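Local coordinates for putative xanthine dehydrogenase YAGS fad-binding subunit (Escherichia coli, PDB 5G5G), which probably oxidises aldehydes as the molybdenum-binding subunit of a periplasmic three-chain oxidase, holding its metal centre on pterin cytosine dinucleotide, at residues 10-15 and 613-618; 518-523 and 683-688. All coordinates share one frame; numbering follows the deposited sequence.

How the contacts relate
From the N terminus the chain passes 10-15 first, in the loop before helix 27-31. It reaches 518-523, on helix 511-534, much later. It then comes to 613-618, where contact 1 closes a loop of nearly 600 residues, and to 683-688, where contact 2 closes a shorter one. The segments alternate along the chain, so the two loops cross. The centres of the two contacts lie about 9 Å apart. Segments 613-618 and 683-688 are joined by backbone hydrogen bonds, and both touch the pterin cytosine dinucleotide. Contact 1 ties the N-terminal loop to this pair, and contact 2 ties helix 511-534 to it.

Contact 1 (10-15 and 613-618); sequences NPIDQL and AGRILN. With MCN (pterin cytosine dinucleotide), chain Y.
The guanidinium of Arg615 carries Leu15 CD2 over one face, nearest NE at 3.9 Å and offset toward the rim. At its edge, in plane, lie Asp13 OD1 and water 1. Ile12 CG2 approaches Arg615 NH1 obliquely at 3.6 Å. The main bond is a salt bridge. Arg615 NH2 gives a nearly straight N-H to Asp13 OD1 at 2.8 Å, and NH1 adds a weak bond to the same oxygen. The carboxylate stands steeply to the guanidinium, 78° between planes, so the two do not form a coplanar pair. OD1 is met on its anti side. Lys686 also bridges to it, so two positive groups share one carboxylate oxygen, which probably keeps Asp13 charged. Asp13 OD2 accepts from Asn10 N, which comes from above the carboxylate plane and probably helps hold the group in place.

Arg615 reaches across because CG stands anti to the backbone N (chi1 167°) and the chain bends only at chi3. Its NH1 also donates to water 1 at 2.8 Å, and this water bonds to Asn10 OD1. That oxygen accepts from Ile12 N as well, making an Asx turn at the start of the short 3-10 segment 11-14.

The backbone of 613-618 turns its other side to the cytosine ring. Arg615 O accepts from MCN N4 at 2.9 Å. Leu617 N donates almost straight to MCN N3 at 3.0 Å, and Asn618 N donates to MCN O2 at 2.9 Å. Asn618 is also the N-cap of helix 619-638. Main-chain groups thus read the pairing edge of the base, an arrangement that belongs to the cytosine end of the molybdenum cofactor pocket in an enzyme of the aldehyde oxidase and xanthine dehydrogenase family.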
loop_
_atom_site.group_PDB
_atom_site.type_symbol
_atom_site.label_atom_id
_atom_site.label_comp_id
_atom_site.label_asym_id
_atom_site.label_seq_id
_atom_site.Cartn_x
_atom_site.Cartn_y
_atom_site.Cartn_z
ATOM N N ASN C 10 -4.197 13.388 38.724
ATOM C CA ASN C 10 -5.207 12.333 38.755
ATOM C C ASN C 10 -4.488 10.988 38.638
ATOM O O ASN C 10 -3.268 10.976 38.509
ATOM C CB ASN C 10 -6.280 12.591 37.642
ATOM C CG ASN C 10 -5.743 12.450 36.236
ATOM O OD1 ASN C 10 -4.919 11.588 35.950
ATOM N ND2 ASN C 10 -6.290 13.251 35.316
ATOM N N PRO C 11 -5.204 9.863 38.720
ATOM C CA PRO C 11 -4.514 8.553 38.803
ATOM C C PRO C 11 -3.611 8.199 37.636
ATOM O O PRO C 11 -2.675 7.410 37.816
ATOM C CB PRO C 11 -5.671 7.549 38.938
ATOM C CG PRO C 11 -6.724 8.346 39.657
ATOM C CD PRO C 11 -6.636 9.722 39.014
ATOM N N ILE C 12 -3.878 8.747 36.438
ATOM C CA ILE C 12 -3.120 8.417 35.277
ATOM C C ILE C 12 -1.698 8.896 35.446
ATOM O O ILE C 12 -0.785 8.253 34.943
ATOM C CB ILE C 12 -3.713 9.024 33.974
ATOM C CG1 ILE C 12 -5.160 8.517 33.744
ATOM C CG2 ILE C 12 -2.845 8.708 32.756
ATOM C CD1 ILE C 12 -5.295 7.061 33.457
ATOM N N ASP C 13 -1.504 9.982 36.196
ATOM C CA ASP C 13 -0.147 10.497 36.511
ATOM C C ASP C 13 0.837 9.505 37.155
ATOM O O ASP C 13 2.047 9.732 37.122
ATOM C CB ASP C 13 -0.222 11.715 37.405
ATOM C CG ASP C 13 -0.839 12.947 36.704
ATOM O OD1 ASP C 13 -0.707 13.148 35.489
ATOM O OD2 ASP C 13 -1.348 13.783 37.488
ATOM N N GLN C 14 0.321 8.439 37.768
ATOM C CA GLN C 14 1.167 7.417 38.385
ATOM C C GLN C 14 2.046 6.705 37.329
ATOM O O GLN C 14 3.163 6.242 37.646
ATOM C CB GLN C 14 0.315 6.376 39.090
ATOM C CG GLN C 14 -0.505 6.898 40.259
ATOM C CD GLN C 14 -1.445 5.842 40.811
ATOM O OE1 GLN C 14 -1.150 5.213 41.810
ATOM N NE2 GLN C 14 -2.566 5.624 40.149
ATOM N N LEU C 15 1.501 6.571 36.122
ATOM C CA LEU C 15 2.207 5.972 35.001
ATOM C C LEU C 15 2.825 4.621 35.334
ATOM O O LEU C 15 3.898 4.283 34.848
ATOM C CB LEU C 15 3.270 6.937 34.428
ATOM C CG LEU C 15 2.675 8.280 33.968
ATOM C CD1 LEU C 15 3.813 9.227 33.616
ATOM C CD2 LEU C 15 1.789 8.086 32.780
ATOM N N ALA C 613 3.364 15.382 21.011
ATOM C CA ALA C 613 1.976 14.955 20.819
ATOM C C ALA C 613 1.303 14.670 22.170
ATOM O O ALA C 613 0.564 13.697 22.371
ATOM C CB ALA C 613 1.971 13.731 19.922
ATOM N N GLY C 614 1.518 15.562 23.108
ATOM C CA GLY C 614 1.062 15.346 24.512
ATOM C C GLY C 614 1.776 14.190 25.207
ATOM O O GLY C 614 2.820 13.719 24.758
ATOM N N ARG C 615 1.154 13.699 26.261
ATOM C CA ARG C 615 1.622 12.469 26.946
ATOM C C ARG C 615 1.469 11.287 26.018
ATOM O O ARG C 615 0.369 11.067 25.499
ATOM C CB ARG C 615 0.812 12.248 28.204
ATOM C CG ARG C 615 0.999 10.848 28.830
ATOM C CD ARG C 615 0.270 10.781 30.141
ATOM N NE ARG C 615 0.899 11.565 31.192
ATOM C CZ ARG C 615 0.270 11.998 32.293
ATOM N NH1 ARG C 615 -1.054 11.838 32.455
ATOM N NH2 ARG C 615 0.959 12.644 33.234
ATOM N N ILE C 616 2.544 10.550 25.796
ATOM C CA ILE C 616 2.475 9.344 24.995
ATOM C C ILE C 616 1.991 8.174 25.844
ATOM O O ILE C 616 2.525 7.892 26.927
ATOM C CB ILE C 616 3.859 9.027 24.377
ATOM C CG1 ILE C 616 4.286 10.197 23.461
ATOM C CG2 ILE C 616 3.815 7.680 23.673
ATOM C CD1 ILE C 616 3.428 10.408 22.264
ATOM N N LEU C 617 0.967 7.505 25.359
ATOM C CA LEU C 617 0.289 6.461 26.090
ATOM C C LEU C 617 0.999 5.092 25.993
ATOM O O LEU C 617 0.991 4.321 26.951
ATOM C CB LEU C 617 -1.163 6.414 25.668
ATOM C CG LEU C 617 -2.008 7.695 25.845
ATOM C CD1 LEU C 617 -3.457 7.528 25.363
ATOM C CD2 LEU C 617 -1.990 8.167 27.285
ATOM N N ASN C 618 1.619 4.815 24.858
ATOM C CA ASN C 618 2.435 3.619 24.692
ATOM C C ASN C 618 3.534 3.923 23.720
ATOM O O ASN C 618 3.294 4.057 22.503
ATOM C CB ASN C 618 1.573 2.442 24.221
ATOM C CG ASN C 618 2.358 1.188 24.068
ATOM O OD1 ASN C 618 3.485 1.204 23.550
ATOM N ND2 ASN C 618 1.745 0.056 24.450
HETATM N N1 MCN Y . -0.746 6.986 20.726
HETATM C C2 MCN Y . -0.049 6.835 22.008
HETATM N N3 MCN Y . -0.186 8.213 22.654
HETATM C C4 MCN Y . -0.654 9.374 22.225
HETATM C C5 MCN Y . -1.419 9.235 20.937
HETATM C C6 MCN Y . -1.362 8.125 20.261
HETATM O O2 MCN Y . 0.444 5.943 22.465
HETATM N N4 MCN Y . -0.619 10.523 22.798
HETATM C "C1'" MCN Y . -0.550 5.821 19.879
HETATM C C2D MCN Y . -1.457 4.614 20.328
HETATM O "O2'" MCN Y . -0.853 3.386 19.930
HETATM C "C3'" MCN Y . -2.625 4.924 19.539
HETATM C C4D MCN Y . -2.224 5.447 18.086
HETATM O O4D MCN Y . -0.954 6.123 18.538
HETATM O "O3'" MCN Y . -3.612 3.857 19.296
HETATM C "C5'" MCN Y . -2.954 6.400 17.341
HETATM O "O5'" MCN Y . -3.728 7.269 18.135
HETATM P PA MCN Y . -4.248 8.583 17.498
HETATM O O1A MCN Y . -5.305 9.141 18.450
HETATM O O2A MCN Y . -3.107 9.423 17.040
HETATM O O3A MCN Y . -5.038 8.067 16.102
HETATM P PB MCN Y . -6.522 7.521 16.085
HETATM O O1B MCN Y . -7.470 8.629 15.920
HETATM O O2B MCN Y . -6.713 6.551 17.205
HETATM O O3B MCN Y . -6.406 6.630 14.795
HETATM C C10 MCN Y . -6.606 7.257 13.457
HETATM C "C9'" MCN Y . -5.341 7.533 12.726
HETATM C "C8'" MCN Y . -5.752 8.340 11.378
HETATM S "S8'" MCN Y . -6.870 9.587 11.433
HETATM C "C7'" MCN Y . -5.333 7.845 10.319
HETATM S "S7'" MCN Y . -5.841 8.469 8.723
HETATM C "C6'" MCN Y . -4.156 6.824 10.258
HETATM C C7 MCN Y . -3.596 6.737 11.756
HETATM O "O9'" MCN Y . -4.577 6.442 12.666
HETATM N "N5'" MCN Y . -4.882 5.483 9.950
HETATM C C4A MCN Y . -4.141 4.204 10.192
HETATM N "N8'" MCN Y . -2.656 5.596 11.793
HETATM C C4B MCN Y . -3.005 4.409 11.253
HETATM N "N1'" MCN Y . -2.160 3.317 11.451
HETATM C "C2'" MCN Y . -2.540 2.005 11.145
HETATM N "N2'" MCN Y . -1.787 1.026 11.303
HETATM N "N3'" MCN Y . -3.538 1.910 10.214
HETATM C "C4'" MCN Y . -4.503 2.826 9.827
HETATM O "O4'" MCN Y . -5.478 2.801 9.052
HETATM O O HOH W 1 -3.352 12.556 33.803
#

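Contact 2 (518-523 and 683-688). With MCN (pterin cytosine dinucleotide), chain Y.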
loop_
_atom_site.group_PDB
_atom_site.type_symbol
_atom_site.label_atom_id
_atom_site.label_comp_id
_atom_site.label_asym_id
_atom_site.label_seq_id
_atom_site.Cartn_x
_atom_site.Cartn_y
_atom_site.Cartn_z
ATOM N N GLY C 518 -12.739 8.458 27.688
ATOM C CA GLY C 518 -14.048 7.914 28.076
ATOM C C GLY C 518 -13.871 6.740 29.032
ATOM O O GLY C 518 -14.659 6.553 29.938
ATOM N N VAL C 519 -12.822 5.944 28.834
ATOM C CA VAL C 519 -12.512 4.874 29.795
ATOM C C VAL C 519 -12.147 5.481 31.152
ATOM O O VAL C 519 -12.660 5.039 32.203
ATOM C CB VAL C 519 -11.399 3.903 29.242
ATOM C CG1 VAL C 519 -10.885 2.960 30.343
ATOM C CG2 VAL C 519 -11.915 3.152 28.055
ATOM N N TYR C 520 -11.382 6.567 31.141
ATOM C CA TYR C 520 -11.114 7.332 32.357
ATOM C C TYR C 520 -12.412 7.691 33.091
ATOM O O TYR C 520 -12.555 7.467 34.307
ATOM C CB TYR C 520 -10.298 8.598 32.034
ATOM C CG TYR C 520 -10.003 9.467 33.225
ATOM C CD1 TYR C 520 -10.944 10.386 33.714
ATOM C CD2 TYR C 520 -8.800 9.321 33.925
ATOM C CE1 TYR C 520 -10.689 11.160 34.827
ATOM C CE2 TYR C 520 -8.528 10.105 35.033
ATOM C CZ TYR C 520 -9.478 11.017 35.488
ATOM O OH TYR C 520 -9.201 11.779 36.603
ATOM N N ALA C 521 -13.373 8.223 32.342
ATOM C CA ALA C 521 -14.636 8.657 32.928
ATOM C C ALA C 521 -15.373 7.481 33.527
ATOM O O ALA C 521 -15.841 7.568 34.664
ATOM C CB ALA C 521 -15.467 9.353 31.880
ATOM N N ALA C 522 -15.428 6.370 32.790
ATOM C CA ALA C 522 -16.105 5.152 33.277
ATOM C C ALA C 522 -15.387 4.585 34.529
ATOM O O ALA C 522 -16.031 4.230 35.514
ATOM C CB ALA C 522 -16.259 4.112 32.191
ATOM N N CYS C 523 -14.057 4.590 34.500
ATOM C CA CYS C 523 -13.297 4.083 35.612
ATOM C C CYS C 523 -13.442 4.959 36.857
ATOM O O CYS C 523 -13.394 4.425 37.956
ATOM C CB CYS C 523 -11.824 3.875 35.262
ATOM S SG CYS C 523 -11.529 2.539 34.115
ATOM N N SER C 683 -7.204 16.955 27.956
ATOM C CA SER C 683 -8.095 15.944 28.522
ATOM C C SER C 683 -7.547 15.452 29.825
ATOM O O SER C 683 -6.432 15.799 30.171
ATOM C CB SER C 683 -8.227 14.750 27.579
ATOM O OG SER C 683 -7.012 13.956 27.610
ATOM N N PRO C 684 -8.291 14.557 30.525
ATOM C CA PRO C 684 -7.729 13.974 31.770
ATOM C C PRO C 684 -6.497 13.060 31.518
ATOM O O PRO C 684 -5.725 12.819 32.415
ATOM C CB PRO C 684 -8.880 13.145 32.359
ATOM C CG PRO C 684 -10.113 13.739 31.718
ATOM C CD PRO C 684 -9.707 14.191 30.330
ATOM N N MET C 685 -6.376 12.552 30.307
ATOM C CA MET C 685 -5.225 11.752 29.916
ATOM C C MET C 685 -3.973 12.586 29.638
ATOM O O MET C 685 -2.858 12.088 29.685
ATOM C CB MET C 685 -5.563 10.892 28.666
ATOM C CG MET C 685 -6.680 9.905 28.887
ATOM S SD MET C 685 -6.437 8.688 30.186
ATOM C CE MET C 685 -5.083 7.761 29.501
ATOM N N LYS C 686 -4.192 13.837 29.263
ATOM C CA LYS C 686 -3.138 14.795 28.902
ATOM C C LYS C 686 -2.386 14.431 27.612
ATOM O O LYS C 686 -1.282 14.897 27.365
ATOM C CB LYS C 686 -2.207 15.013 30.110
ATOM C CG LYS C 686 -2.986 15.286 31.386
ATOM C CD LYS C 686 -2.058 15.547 32.578
ATOM C CE LYS C 686 -2.858 15.846 33.837
ATOM N NZ LYS C 686 -2.065 15.653 35.073
ATOM N N ALA C 687 -3.063 13.622 26.785
ATOM C CA ALA C 687 -2.557 13.106 25.570
ATOM C C ALA C 687 -3.085 13.928 24.409
ATOM O O ALA C 687 -4.170 14.531 24.492
ATOM C CB ALA C 687 -2.996 11.670 25.377
ATOM N N LYS C 688 -2.324 13.914 23.319
ATOM C CA LYS C 688 -2.820 14.455 22.039
ATOM C C LYS C 688 -2.561 13.442 20.925
ATOM O O LYS C 688 -1.864 12.423 21.122
ATOM C CB LYS C 688 -2.186 15.826 21.725
ATOM C CG LYS C 688 -2.604 16.875 22.746
ATOM C CD LYS C 688 -2.042 18.284 22.449
ATOM C CE LYS C 688 -0.545 18.305 22.618
ATOM N NZ LYS C 688 -0.109 19.747 22.681
HETATM N N1 MCN Y . -0.746 6.986 20.726
HETATM C C2 MCN Y . -0.049 6.835 22.008
HETATM N N3 MCN Y . -0.186 8.213 22.654
HETATM C C4 MCN Y . -0.654 9.374 22.225
HETATM C C5 MCN Y . -1.419 9.235 20.937
HETATM C C6 MCN Y . -1.362 8.125 20.261
HETATM O O2 MCN Y . 0.444 5.943 22.465
HETATM N N4 MCN Y . -0.619 10.523 22.798
HETATM C "C1'" MCN Y . -0.550 5.821 19.879
HETATM C C2D MCN Y . -1.457 4.614 20.328
HETATM O "O2'" MCN Y . -0.853 3.386 19.930
HETATM C "C3'" MCN Y . -2.625 4.924 19.539
HETATM C C4D MCN Y . -2.224 5.447 18.086
HETATM O O4D MCN Y . -0.954 6.123 18.538
HETATM O "O3'" MCN Y . -3.612 3.857 19.296
HETATM C "C5'" MCN Y . -2.954 6.400 17.341
HETATM O "O5'" MCN Y . -3.728 7.269 18.135
HETATM P PA MCN Y . -4.248 8.583 17.498
HETATM O O1A MCN Y . -5.305 9.141 18.450
HETATM O O2A MCN Y . -3.107 9.423 17.040
HETATM O O3A MCN Y . -5.038 8.067 16.102
HETATM P PB MCN Y . -6.522 7.521 16.085
HETATM O O1B MCN Y . -7.470 8.629 15.920
HETATM O O2B MCN Y . -6.713 6.551 17.205
HETATM O O3B MCN Y . -6.406 6.630 14.795
HETATM C C10 MCN Y . -6.606 7.257 13.457
HETATM C "C9'" MCN Y . -5.341 7.533 12.726
HETATM C "C8'" MCN Y . -5.752 8.340 11.378
HETATM S "S8'" MCN Y . -6.870 9.587 11.433
HETATM C "C7'" MCN Y . -5.333 7.845 10.319
HETATM S "S7'" MCN Y . -5.841 8.469 8.723
HETATM C "C6'" MCN Y . -4.156 6.824 10.258
HETATM C C7 MCN Y . -3.596 6.737 11.756
HETATM O "O9'" MCN Y . -4.577 6.442 12.666
HETATM N "N5'" MCN Y . -4.882 5.483 9.950
HETATM C C4A MCN Y . -4.141 4.204 10.192
HETATM N "N8'" MCN Y . -2.656 5.596 11.793
HETATM C C4B MCN Y . -3.005 4.409 11.253
HETATM N "N1'" MCN Y . -2.160 3.317 11.451
HETATM C "C2'" MCN Y . -2.540 2.005 11.145
HETATM N "N2'" MCN Y . -1.787 1.026 11.303
HETATM N "N3'" MCN Y . -3.538 1.910 10.214
HETATM C "C4'" MCN Y . -4.503 2.826 9.827
HETATM O "O4'" MCN Y . -5.478 2.801 9.052
#
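Pro684 sets its CB over the centre of the Tyr520 ring. This atom lies 3.6 Å from the centroid of the Tyr520 ring and 11° off the ring normal, a CH-pi contact over the face. All six ring carbons of Tyr520 are within 4.1 Å of Pro684 CB. Pro684 CG comes in beside it, 4.0 Å from Tyr520 CD1. Tyr520 extends CG anti to its backbone N (chi1 179°), and this carries the ring off helix 511-534 to the proline. Met685 adds a looser touch, its SD 4.3 Å from Tyr520 CB. No hydrogen bond crosses between the two segments, and the three touching residues are buried.

The proline is held up by a tight turn. Residues 683-686 form a type I beta turn, closed by Lys686 N to Ser683 O. Ser683 OG also accepts from Lys686 N at 3.3 Å, an ST motif, and more weakly from Met685 N. The same hydroxyl is bonded to Asn513 on the helix, so the turn is held to helix 511-534 by a polar bond as well as by the ring. With an alanine at Tyr520, Pro684 CB would probably lose the ring face it packs on, and a gap would be likely to open between helix and turn.

The Met685 side chain also touches Thr516 and Ser517 of helix 511-534 and Thr479 of helix 472-484. Asn10 and Ile12 of the N-terminal loop also pack on Tyr520. Beyond the turn the chain runs on to the cofactor. Ala687 CB comes within 3.7 Å of MCN N4, and Lys688 O accepts from that amino group at 2.8 Å.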